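Light Chain (Clostridium botulinum, PDB 6BVD) is a zinc endopeptidase of the clostridial neurotoxin family, which probably cleaves a SNARE protein of the neuronal membrane-fusion machinery. Local coordinates at residues Ile22-Pro27 against Phe139-Ala144; Ala153-Trp158 against Met193-Ser198. One frame throughout, in Å; residues are numbered along the deposited sequence.

Contact 1. Residues Ile22-Pro27 against Phe139-Ala144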
ATOM      1  N   ILE A  22      22.932  -4.419   7.317  1.00 21.84           N
ATOM      2  CA  ILE A  22      24.328  -4.537   7.789  1.00 29.77           C
ATOM      3  C   ILE A  22      24.346  -4.495   9.307  1.00 29.81           C
ATOM      4  O   ILE A  22      23.337  -4.205   9.933  1.00 26.25           O
ATOM      5  CB  ILE A  22      25.246  -3.412   7.271  1.00 30.31           C
ATOM      6  CG1 ILE A  22      24.744  -2.071   7.794  1.00 29.94           C
ATOM      7  CG2 ILE A  22      25.327  -3.373   5.764  1.00 36.50           C
ATOM      8  CD1 ILE A  22      25.448  -0.922   7.182  1.00 41.75           C
ATOM      9  N   TYR A  23      25.480  -4.850   9.912  1.00 24.03           N
ATOM     10  CA  TYR A  23      25.646  -4.624  11.351  1.00 23.26           C
ATOM     11  C   TYR A  23      26.215  -3.251  11.626  1.00 28.91           C
ATOM     12  O   TYR A  23      27.183  -2.832  10.975  1.00 34.83           O
ATOM     13  CB  TYR A  23      26.531  -5.709  11.977  1.00 19.22           C
ATOM     14  CG  TYR A  23      25.714  -6.933  12.350  1.00 25.41           C
ATOM     15  CD1 TYR A  23      25.308  -7.159  13.665  1.00 29.21           C
ATOM     16  CD2 TYR A  23      25.323  -7.843  11.379  1.00 35.78           C
ATOM     17  CE1 TYR A  23      24.543  -8.269  13.998  1.00 33.84           C
ATOM     18  CE2 TYR A  23      24.565  -8.949  11.698  1.00 35.54           C
ATOM     19  CZ  TYR A  23      24.186  -9.163  13.003  1.00 35.70           C
ATOM     20  OH  TYR A  23      23.435 -10.270  13.292  1.00 37.80           O
ATOM     21  N   ILE A  24      25.645  -2.504  12.570  1.00 23.73           N
ATOM     22  CA  ILE A  24      26.244  -1.207  12.789  1.00 20.69           C
ATOM     23  C   ILE A  24      26.636  -1.016  14.249  1.00 20.55           C
ATOM     24  O   ILE A  24      26.014  -1.555  15.155  1.00 20.76           O
ATOM     25  CB  ILE A  24      25.330  -0.048  12.348  1.00 31.94           C
ATOM     26  CG1 ILE A  24      24.232   0.203  13.355  1.00 32.24           C
ATOM     27  CG2 ILE A  24      24.745  -0.309  10.997  1.00 27.70           C
ATOM     28  CD1 ILE A  24      23.233   1.257  12.859  1.00 49.34           C
ATOM     29  N   ARG A  25      27.691  -0.249  14.455  1.00 20.08           N
ATOM     30  CA  ARG A  25      28.166   0.107  15.808  1.00 20.69           C
ATOM     31  C   ARG A  25      27.624   1.485  16.105  1.00 22.91           C
ATOM     32  O   ARG A  25      28.169   2.462  15.605  1.00 19.92           O
ATOM     33  CB  ARG A  25      29.698   0.107  15.881  1.00 16.79           C
ATOM     34  CG  ARG A  25      30.236   0.246  17.324  1.00 19.92           C
ATOM     35  CD  ARG A  25      31.797   0.284  17.351  1.00 18.99           C
ATOM     36  NE  ARG A  25      32.317   1.538  16.784  1.00 24.43           N
ATOM     37  CZ  ARG A  25      33.598   1.883  16.803  1.00 26.08           C
ATOM     38  NH1 ARG A  25      34.464   1.080  17.380  1.00 26.36           N
ATOM     39  NH2 ARG A  25      34.002   3.029  16.270  1.00 28.27           N
ATOM     40  N   PRO A  26      26.527   1.578  16.878  1.00 24.21           N
ATOM     41  CA  PRO A  26      25.883   2.900  16.922  1.00 27.90           C
ATOM     42  C   PRO A  26      26.623   3.889  17.848  1.00 30.27           C
ATOM     43  O   PRO A  26      27.507   3.484  18.604  1.00 24.37           O
ATOM     44  CB  PRO A  26      24.425   2.580  17.379  1.00 23.47           C
ATOM     45  CG  PRO A  26      24.426   1.222  17.894  1.00 26.63           C
ATOM     46  CD  PRO A  26      25.737   0.530  17.540  1.00 29.30           C
ATOM     47  N   PRO A  27      26.313   5.199  17.737  1.00 23.97           N
ATOM     48  CA  PRO A  27      27.015   6.185  18.565  1.00 26.06           C
ATOM     49  C   PRO A  27      26.918   5.823  20.050  1.00 24.11           C
ATOM     50  O   PRO A  27      25.861   5.327  20.485  1.00 22.95           O
ATOM     51  CB  PRO A  27      26.299   7.518  18.244  1.00 23.33           C
ATOM     52  CG  PRO A  27      25.101   7.142  17.469  1.00 25.32           C
ATOM     53  CD  PRO A  27      25.334   5.824  16.832  1.00 23.40           C
ATOM     54  N   PHE A 139      29.691   6.300  11.572  1.00 23.95           N
ATOM     55  CA  PHE A 139      29.799   5.150  12.477  1.00 18.39           C
ATOM     56  C   PHE A 139      30.415   3.946  11.776  1.00 26.28           C
ATOM     57  O   PHE A 139      30.354   3.837  10.539  1.00 21.67           O
ATOM     58  CB  PHE A 139      28.429   4.759  13.056  1.00 18.19           C
ATOM     59  CG  PHE A 139      27.315   4.726  12.025  1.00 19.54           C
ATOM     60  CD1 PHE A 139      27.109   3.605  11.231  1.00 18.14           C
ATOM     61  CD2 PHE A 139      26.466   5.827  11.867  1.00 28.58           C
ATOM     62  CE1 PHE A 139      26.088   3.552  10.269  1.00 24.63           C
ATOM     63  CE2 PHE A 139      25.432   5.800  10.903  1.00 27.45           C
ATOM     64  CZ  PHE A 139      25.252   4.654  10.090  1.00 28.55           C
ATOM     65  N   ASN A 140      30.995   3.039  12.562  1.00 20.36           N
ATOM     66  CA  ASN A 140      31.450   1.756  12.005  1.00 28.03           C
ATOM     67  C   ASN A 140      30.319   0.817  11.601  1.00 27.27           C
ATOM     68  O   ASN A 140      29.331   0.661  12.323  1.00 22.98           O
ATOM     69  CB  ASN A 140      32.363   1.015  12.996  1.00 25.25           C
ATOM     70  CG  ASN A 140      33.762   1.587  13.034  1.00 27.41           C
ATOM     71  OD1 ASN A 140      34.028   2.594  12.387  1.00 31.20           O
ATOM     72  ND2 ASN A 140      34.670   0.933  13.758  1.00 21.45           N
ATOM     73  N   VAL A 141      30.476   0.158  10.451  1.00 24.71           N
ATOM     74  CA  VAL A 141      29.568  -0.923  10.080  1.00 30.68           C
ATOM     75  C   VAL A 141      30.373  -2.171   9.691  1.00 30.61           C
ATOM     76  O   VAL A 141      31.493  -2.072   9.176  1.00 28.57           O
ATOM     77  CB  VAL A 141      28.601  -0.561   8.915  1.00 29.49           C
ATOM     78  CG1 VAL A 141      27.959   0.809   9.135  1.00 31.83           C
ATOM     79  CG2 VAL A 141      29.273  -0.625   7.571  1.00 27.11           C
ATOM     80  N   LYS A 142      29.821  -3.334   9.992  1.00 27.41           N
ATOM     81  CA  LYS A 142      30.497  -4.591   9.698  1.00 27.39           C
ATOM     82  C   LYS A 142      29.802  -5.293   8.523  1.00 26.89           C
ATOM     83  O   LYS A 142      28.589  -5.571   8.560  1.00 29.92           O
ATOM     84  CB  LYS A 142      30.548  -5.462  10.956  1.00 30.82           C
ATOM     85  CG  LYS A 142      31.303  -6.782  10.796  1.00 29.92           C
ATOM     86  CD  LYS A 142      31.167  -7.635  12.045  1.00 34.97           C
ATOM     87  CE  LYS A 142      31.947  -7.037  13.220  1.00 41.78           C
ATOM     88  NZ  LYS A 142      31.687  -7.801  14.490  1.00 52.23           N
ATOM     89  N   LEU A 143      30.540  -5.488   7.436  1.00 28.55           N
ATOM     90  CA  LEU A 143      29.984  -6.076   6.231  1.00 24.25           C
ATOM     91  C   LEU A 143      29.842  -7.617   6.282  1.00 28.33           C
ATOM     92  O   LEU A 143      30.259  -8.279   7.244  1.00 28.07           O
ATOM     93  CB  LEU A 143      30.824  -5.645   5.021  1.00 23.27           C
ATOM     94  CG  LEU A 143      30.930  -4.126   4.810  1.00 28.76           C
ATOM     95  CD1 LEU A 143      31.910  -3.795   3.694  1.00 29.54           C
ATOM     96  CD2 LEU A 143      29.568  -3.436   4.547  1.00 27.71           C
ATOM     97  N   ALA A 144      29.239  -8.175   5.235  1.00 30.89           N
ATOM     98  CA  ALA A 144      29.004  -9.612   5.154  1.00 26.67           C
ATOM     99  C   ALA A 144      30.302 -10.421   5.293  1.00 27.57           C
ATOM    100  O   ALA A 144      30.324 -11.446   5.974  1.00 33.13           O
ATOM    101  CB  ALA A 144      28.329  -9.955   3.844  1.00 24.52           C
TER
HETATM  102  O   HOH W   1      30.531   3.296  15.518  1.00 22.43           O

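Contact 2. Residues Ala153-Trp158 against Met193-Ser198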
ATOM      1  N   ALA A 153      25.227   8.672   7.985  1.00 20.19           N
ATOM      2  CA  ALA A 153      23.751   8.554   7.883  1.00 20.50           C
ATOM      3  C   ALA A 153      23.144   9.721   8.677  1.00 22.87           C
ATOM      4  O   ALA A 153      23.878  10.470   9.319  1.00 19.39           O
ATOM      5  CB  ALA A 153      23.239   7.211   8.431  1.00 17.99           C
ATOM      6  N   ASN A 154      21.824   9.901   8.609  1.00 18.68           N
ATOM      7  CA  ASN A 154      21.193  11.033   9.298  1.00 17.39           C
ATOM      8  C   ASN A 154      20.413  10.609  10.548  1.00 18.95           C
ATOM      9  O   ASN A 154      20.227  11.404  11.473  1.00 23.14           O
ATOM     10  CB  ASN A 154      20.224  11.787   8.317  1.00 16.87           C
ATOM     11  CG  ASN A 154      20.955  12.439   7.134  1.00 20.29           C
ATOM     12  OD1 ASN A 154      22.202  12.623   7.137  1.00 19.15           O
ATOM     13  ND2 ASN A 154      20.176  12.828   6.111  1.00 22.81           N
ATOM     14  N   LEU A 155      19.924   9.383  10.576  1.00 16.98           N
ATOM     15  CA  LEU A 155      18.958   8.994  11.601  1.00 19.68           C
ATOM     16  C   LEU A 155      18.986   7.495  11.904  1.00 19.99           C
ATOM     17  O   LEU A 155      19.020   6.671  11.007  1.00 18.04           O
ATOM     18  CB  LEU A 155      17.513   9.394  11.153  1.00 10.54           C
ATOM     19  CG  LEU A 155      16.376   8.851  12.025  1.00 17.82           C
ATOM     20  CD1 LEU A 155      16.409   9.345  13.463  1.00 14.28           C
ATOM     21  CD2 LEU A 155      14.987   9.239  11.351  1.00 19.30           C
ATOM     22  N   ILE A 156      18.957   7.159  13.187  1.00 15.58           N
ATOM     23  CA  ILE A 156      18.830   5.788  13.630  1.00 15.72           C
ATOM     24  C   ILE A 156      17.637   5.694  14.565  1.00 18.54           C
ATOM     25  O   ILE A 156      17.579   6.392  15.591  1.00 22.15           O
ATOM     26  CB  ILE A 156      20.107   5.317  14.361  1.00 19.21           C
ATOM     27  CG1 ILE A 156      21.318   5.458  13.422  1.00 19.04           C
ATOM     28  CG2 ILE A 156      19.907   3.897  14.890  1.00 18.08           C
ATOM     29  CD1 ILE A 156      22.642   5.183  14.106  1.00 24.91           C
ATOM     30  N   ILE A 157      16.699   4.820  14.218  1.00 18.76           N
ATOM     31  CA  ILE A 157      15.471   4.615  14.987  1.00 20.45           C
ATOM     32  C   ILE A 157      15.562   3.328  15.749  1.00 15.85           C
ATOM     33  O   ILE A 157      15.874   2.314  15.160  1.00 17.08           O
ATOM     34  CB  ILE A 157      14.198   4.548  14.084  1.00 19.10           C
ATOM     35  CG1 ILE A 157      14.067   5.817  13.206  1.00 16.66           C
ATOM     36  CG2 ILE A 157      12.930   4.329  14.997  1.00 16.22           C
ATOM     37  CD1 ILE A 157      12.904   5.727  12.090  1.00 16.74           C
ATOM     38  N   TRP A 158      15.338   3.392  17.061  1.00 16.34           N
ATOM     39  CA  TRP A 158      15.243   2.234  17.953  1.00 19.25           C
ATOM     40  C   TRP A 158      13.804   2.007  18.439  1.00 23.45           C
ATOM     41  O   TRP A 158      12.985   2.921  18.415  1.00 21.69           O
ATOM     42  CB  TRP A 158      16.087   2.434  19.215  1.00 21.16           C
ATOM     43  CG  TRP A 158      17.520   2.662  19.018  1.00 21.67           C
ATOM     44  CD1 TRP A 158      18.114   3.782  18.546  1.00 22.47           C
ATOM     45  CD2 TRP A 158      18.578   1.760  19.387  1.00 17.78           C
ATOM     46  NE1 TRP A 158      19.488   3.619  18.553  1.00 25.50           N
ATOM     47  CE2 TRP A 158      19.787   2.391  19.067  1.00 20.50           C
ATOM     48  CE3 TRP A 158      18.600   0.489  19.940  1.00 22.58           C
ATOM     49  CZ2 TRP A 158      21.042   1.791  19.315  1.00 21.88           C
ATOM     50  CZ3 TRP A 158      19.836  -0.130  20.151  1.00 20.42           C
ATOM     51  CH2 TRP A 158      21.034   0.523  19.817  1.00 22.52           C
ATOM     52  N   MET A 193      20.877  11.843  14.185  1.00 22.89           N
ATOM     53  CA  MET A 193      19.790  11.931  15.156  1.00 23.42           C
ATOM     54  C   MET A 193      19.399  10.541  15.591  1.00 17.82           C
ATOM     55  O   MET A 193      19.728   9.570  14.931  1.00 19.60           O
ATOM     56  CB  MET A 193      18.589  12.732  14.581  1.00 21.88           C
ATOM     57  CG  MET A 193      18.985  14.190  14.226  1.00 16.40           C
ATOM     58  SD  MET A 193      19.558  15.207  15.669  1.00 26.28           S
ATOM     59  CE  MET A 193      18.028  15.377  16.641  1.00 24.53           C
ATOM     60  N   THR A 194      18.799  10.456  16.774  1.00 17.48           N
ATOM     61  CA  THR A 194      18.288   9.229  17.362  1.00 16.38           C
ATOM     62  C   THR A 194      16.788   9.391  17.626  1.00 24.59           C
ATOM     63  O   THR A 194      16.381  10.427  18.206  1.00 18.89           O
ATOM     64  CB  THR A 194      18.963   8.904  18.723  1.00 28.15           C
ATOM     65  OG1 THR A 194      20.382   9.054  18.621  1.00 27.60           O
ATOM     66  CG2 THR A 194      18.629   7.501  19.199  1.00 22.69           C
ATOM     67  N   VAL A 195      15.990   8.377  17.276  1.00 23.72           N
ATOM     68  CA  VAL A 195      14.587   8.303  17.745  1.00 24.44           C
ATOM     69  C   VAL A 195      14.287   6.992  18.488  1.00 21.92           C
ATOM     70  O   VAL A 195      14.697   5.938  18.069  1.00 26.42           O
ATOM     71  CB  VAL A 195      13.583   8.443  16.578  1.00 26.08           C
ATOM     72  CG1 VAL A 195      12.150   8.126  17.051  1.00 18.73           C
ATOM     73  CG2 VAL A 195      13.660   9.847  15.999  1.00 21.58           C
ATOM     74  N   GLU A 196      13.620   7.064  19.634  1.00 14.71           N
ATOM     75  CA  GLU A 196      13.045   5.885  20.253  1.00 17.80           C
ATOM     76  C   GLU A 196      11.569   5.914  19.903  1.00 22.34           C
ATOM     77  O   GLU A 196      10.876   6.879  20.270  1.00 22.54           O
ATOM     78  CB  GLU A 196      13.229   5.902  21.776  1.00 22.71           C
ATOM     79  CG  GLU A 196      14.676   6.024  22.194  1.00 28.72           C
ATOM     80  CD  GLU A 196      14.796   6.400  23.655  1.00 36.05           C
ATOM     81  OE1 GLU A 196      14.066   5.819  24.491  1.00 34.15           O
ATOM     82  OE2 GLU A 196      15.564   7.332  23.949  1.00 41.41           O
ATOM     83  N   PHE A 197      11.107   4.911  19.169  1.00 20.99           N
ATOM     84  CA  PHE A 197       9.735   4.933  18.658  1.00 24.54           C
ATOM     85  C   PHE A 197       9.006   3.619  18.911  1.00 27.22           C
ATOM     86  O   PHE A 197       9.534   2.503  18.672  1.00 24.78           O
ATOM     87  CB  PHE A 197       9.715   5.246  17.159  1.00 30.79           C
ATOM     88  CG  PHE A 197       8.339   5.577  16.656  1.00 27.22           C
ATOM     89  CD1 PHE A 197       7.752   6.781  17.019  1.00 23.23           C
ATOM     90  CD2 PHE A 197       7.621   4.681  15.887  1.00 26.86           C
ATOM     91  CE1 PHE A 197       6.464   7.087  16.596  1.00 27.96           C
ATOM     92  CE2 PHE A 197       6.331   4.996  15.446  1.00 28.56           C
ATOM     93  CZ  PHE A 197       5.763   6.177  15.808  1.00 24.22           C
ATOM     94  N   SER A 198       7.750   3.756  19.329  1.00 20.08           N
ATOM     95  CA  SER A 198       6.956   2.623  19.747  1.00 20.83           C
ATOM     96  C   SER A 198       5.574   2.729  19.071  1.00 31.38           C
ATOM     97  O   SER A 198       4.672   3.356  19.627  1.00 29.67           O
ATOM     98  CB  SER A 198       6.825   2.622  21.276  1.00 17.21           C
ATOM     99  OG  SER A 198       6.216   1.463  21.793  1.00 20.60           O
TER

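Contact 1. Residues Ile22-Pro27 against Phe139-Ala144
R25 and N140 are laid side by side by their torsions: CG of R25 stands anti to its backbone N, a bend at chi3 (70°) turns NE, and CG of N140 lies beside its own backbone N. The guanidinium and amide planes end 9° apart, a near-parallel stack in which N140 ND2 sits over the centre of the R25 group, 3.4 Å from R25 CZ. At the guanidinium edge, in its plane, a water accepts from R25 NE at 2.8 Å and from N140 N at 3.0 Å.

Strands 21-24 and 138-142 run antiparallel near one end of the mixed sheet, with outermost strand 148-152 beyond 138-142 and strand 36-40 on the other side of 21-24. R25 N donates to N140 O at 2.8 Å and almost straight (171°), and K142 N donates to Y23 O at 2.9 Å; the return bond from Y23 N to K142 O is weak. On the face carrying I24 and V141 the contact is apolar. I22 CD1 lies 3.6 Å from V141 CB, and I24 CG2 meets V141 CG1 at 3.9 Å and F139 CE1 at 4.2 Å.

R25 NH1 is hydrogen-bonded to N33 OD1. R25 NH2 and N140 ND2, both donors, make no hydrogen bond, so the stacked planes meet by packing; the backbone bond joins the two residues directly, and the water adds a second, bridging link.

Contact 2. Residues Ala153-Trp158 against Met193-Ser198
L155 and V195 meet on the tightly packed face of this parallel strand pair. CG of L155 is anti to its backbone N (chi1 171°), and chi2 then brings CD1 across to V195 CG2 at 3.8 Å, the two side chains crossing at a slant. Further along the same face, I157 CG2 lies beside F197 CB at 4.0 Å, both side chains pointing the same way. The layer is closed by two helices: I157 and F197 reach helix 83-100, while V195 and F197 reach helix 222-237, which carries the zinc-binding H228 and H232.

Five backbone bonds alternate between the two segments, from M193 N to N154 O through to F197 N and W158 O. W158 N to V195 O is 2.8 Å and 169°, nearly in line with the carbonyl. Because strands 155-158 and 193-196 run parallel (axes 18° apart), the chain between them must cross back; it does so without a helix, and contributes strand 168-171, which pairs antiparallel with the outer flank of 193-196. This belongs to the mixed sheet on which the zincin-like active-site helix packs.

The opposite face is more open. T194 and E196 are partly exposed there, and the main side-chain touch is T194 CG2 against W158 CD1 at 3.8 Å, the two side chains again crossing obliquely. The W158 ring itself is buried and packs edge-to-face with Y52 and F36, whereas the E196 side chain makes little contact with segment 153-158.

In the fold
Both contacts lie in one mixed sheet, with strands 36-40 and 45-48 between strand 21-24 of contact 1 and strand 155-158 of contact 2. Their centres are about 15 Å apart, yet side chains join them directly: F139 CE2 is 3.6 Å from A153 CB, and P26 CG is 3.7 Å from W158 CZ2. Contact 1 lies farther from the centre of the chain, about 21 Å between centres, than contact 2, about 7 Å. Contact 2 is the one near the active site: the V195 side chain is about 10 Å from the zinc ion held by H228, H232 and E266, and it touches helix 222-237, which bears both histidines.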